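Local structure of phosphoribosylformylglycinamidine cyclo-ligase (5AVM) at residues E169-G174 / P259-E264. The protein probably catalyses the ATP-dependent ring closure of formylglycinamidine ribonucleotide to 5-aminoimidazole ribonucleotide in de novo purine biosynthesis. Sequence-based numbering, arbitrary orientation.
Sequences ERVREG and PGLGAE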
loop_
_atom_site.group_PDB
_atom_site.type_symbol
_atom_site.label_atom_id
_atom_site.label_comp_id
_atom_site.label_asym_id
_atom_site.label_seq_id
_atom_site.Cartn_x
_atom_site.Cartn_y
_atom_site.Cartn_z
ATOM N N GLU B 169 14.890 15.944 -16.493
ATOM C CA GLU B 169 15.705 17.155 -16.517
ATOM C C GLU B 169 17.193 16.915 -16.784
ATOM O O GLU B 169 17.929 17.860 -17.085
ATOM C CB GLU B 169 15.519 17.952 -15.216
ATOM C CG GLU B 169 15.751 17.172 -13.920
ATOM C CD GLU B 169 14.714 16.083 -13.675
ATOM O OE1 GLU B 169 13.515 16.321 -13.954
ATOM O OE2 GLU B 169 15.103 14.998 -13.187
ATOM N N ARG B 170 17.637 15.660 -16.682
ATOM C CA ARG B 170 19.042 15.328 -16.932
ATOM C C ARG B 170 19.187 14.837 -18.361
ATOM O O ARG B 170 20.288 14.788 -18.906
ATOM C CB ARG B 170 19.532 14.234 -15.985
ATOM C CG ARG B 170 18.974 14.320 -14.596
ATOM C CD ARG B 170 20.034 14.039 -13.556
ATOM N NE ARG B 170 21.008 13.042 -13.986
ATOM C CZ ARG B 170 21.929 12.518 -13.183
ATOM N NH1 ARG B 170 21.984 12.899 -11.915
ATOM N NH2 ARG B 170 22.803 11.632 -13.645
ATOM N N VAL B 171 18.063 14.466 -18.961
ATOM C CA VAL B 171 18.053 13.978 -20.331
ATOM C C VAL B 171 18.349 15.100 -21.331
ATOM O O VAL B 171 17.766 16.188 -21.264
ATOM C CB VAL B 171 16.695 13.340 -20.683
ATOM C CG1 VAL B 171 16.619 13.074 -22.171
ATOM C CG2 VAL B 171 16.514 12.048 -19.906
ATOM N N ARG B 172 19.269 14.823 -22.248
ATOM C CA ARG B 172 19.657 15.780 -23.274
ATOM C C ARG B 172 19.348 15.146 -24.627
ATOM O O ARG B 172 19.152 13.935 -24.718
ATOM C CB ARG B 172 21.152 16.085 -23.160
ATOM C CG ARG B 172 21.572 16.624 -21.796
ATOM C CD ARG B 172 21.245 18.099 -21.635
ATOM N NE ARG B 172 22.164 18.940 -22.400
ATOM C CZ ARG B 172 22.133 20.271 -22.420
ATOM N NH1 ARG B 172 21.222 20.929 -21.712
ATOM N NH2 ARG B 172 23.023 20.946 -23.138
ATOM N N GLU B 173 19.291 15.958 -25.677
ATOM C CA GLU B 173 19.005 15.424 -27.002
ATOM C C GLU B 173 20.226 14.687 -27.531
ATOM O O GLU B 173 21.335 15.226 -27.531
ATOM C CB GLU B 173 18.641 16.539 -27.977
ATOM C CG GLU B 173 18.270 16.015 -29.357
ATOM C CD GLU B 173 18.418 17.059 -30.446
ATOM O OE1 GLU B 173 17.810 18.146 -30.321
ATOM O OE2 GLU B 173 19.142 16.787 -31.429
ATOM N N GLY B 174 20.015 13.452 -27.977
ATOM C CA GLY B 174 21.114 12.667 -28.502
ATOM C C GLY B 174 21.436 11.448 -27.664
ATOM O O GLY B 174 22.282 10.629 -28.033
ATOM N N PRO B 259 10.338 18.141 -21.761
ATOM C CA PRO B 259 9.550 18.740 -22.840
ATOM C C PRO B 259 10.405 19.028 -24.075
ATOM O O PRO B 259 11.564 19.438 -23.960
ATOM C CB PRO B 259 9.011 20.016 -22.198
ATOM C CG PRO B 259 8.897 19.646 -20.755
ATOM C CD PRO B 259 10.194 18.919 -20.517
ATOM N N GLY B 260 9.830 18.798 -25.253
ATOM C CA GLY B 260 10.544 19.051 -26.492
ATOM C C GLY B 260 11.486 17.939 -26.901
ATOM O O GLY B 260 12.381 18.141 -27.730
ATOM N N LEU B 261 11.286 16.760 -26.318
ATOM C CA LEU B 261 12.119 15.608 -26.628
ATOM C C LEU B 261 11.299 14.325 -26.668
ATOM O O LEU B 261 10.635 13.958 -25.699
ATOM C CB LEU B 261 13.257 15.485 -25.607
ATOM C CG LEU B 261 14.284 16.624 -25.643
ATOM C CD1 LEU B 261 15.300 16.447 -24.539
ATOM C CD2 LEU B 261 14.974 16.644 -27.000
ATOM N N GLY B 262 11.334 13.664 -27.819
ATOM C CA GLY B 262 10.615 12.420 -28.001
ATOM C C GLY B 262 11.642 11.341 -28.246
ATOM O O GLY B 262 12.830 11.643 -28.348
ATOM N N ALA B 263 11.203 10.090 -28.340
ATOM C CA ALA B 263 12.128 8.980 -28.560
ATOM C C ALA B 263 11.947 8.319 -29.921
ATOM O O ALA B 263 10.874 8.382 -30.518
ATOM C CB ALA B 263 11.969 7.943 -27.460
ATOM N N GLU B 264 13.010 7.675 -30.391
ATOM C CA GLU B 264 13.014 6.987 -31.676
ATOM C C GLU B 264 13.453 5.546 -31.443
ATOM O O GLU B 264 14.623 5.288 -31.167
ATOM C CB GLU B 264 13.995 7.684 -32.610
ATOM C CG GLU B 264 13.978 7.212 -34.041
ATOM C CD GLU B 264 14.979 7.973 -34.889
ATOM O OE1 GLU B 264 16.192 7.666 -34.806
ATOM O OE2 GLU B 264 14.546 8.893 -35.622
#
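L261 lays one methyl along the backbone of residues 171-173 and the other against the aliphatic base of E173, and it makes every contact from its segment. One branch, CD2, meets the first two carbons of the glutamate: it lies 3.8 Å from E173 CB and 4.1 Å from E173 CG. The other branch, CD1, is turned to the main chain, 4.1 Å from V171 O and 4.3 Å from R172 C, and completes its reach at the valine, where V171 CG1 and L261 CD1 are 4.3 Å apart. With CG of L261 anti to its own carbonyl carbon (chi1 -66°), the isobutyl group extends from the strand toward the loop and spreads its methyls along it. The side chains of E173 and L261 cross at about a right angle, so that only the start of the glutamate is covered; CG stands anti to the backbone N (chi1 -177°), and beyond it the chain stays extended, taking the carboxylate on past the leucine.

No hydrogen bond links the two segments, and the interface is small, 131 Å² in all, held by van der Waals contact. It is graded in burial: V171 is buried, also packing on H239, L257 and P258, whereas E173 is exposed and touches P326. Strand 319-326 lies between the partners in the hydrogen-bonding scheme, since G174 pairs with V324 and G262 with V325, while L261 also rests on V324. The contact joins the loop leading into strand 176-181 to strand 261-265 in the mixed beta-sheet of the C-terminal domain of the AIR synthase (PurM) fold, where 319-326 lies between 176-181 and 261-265.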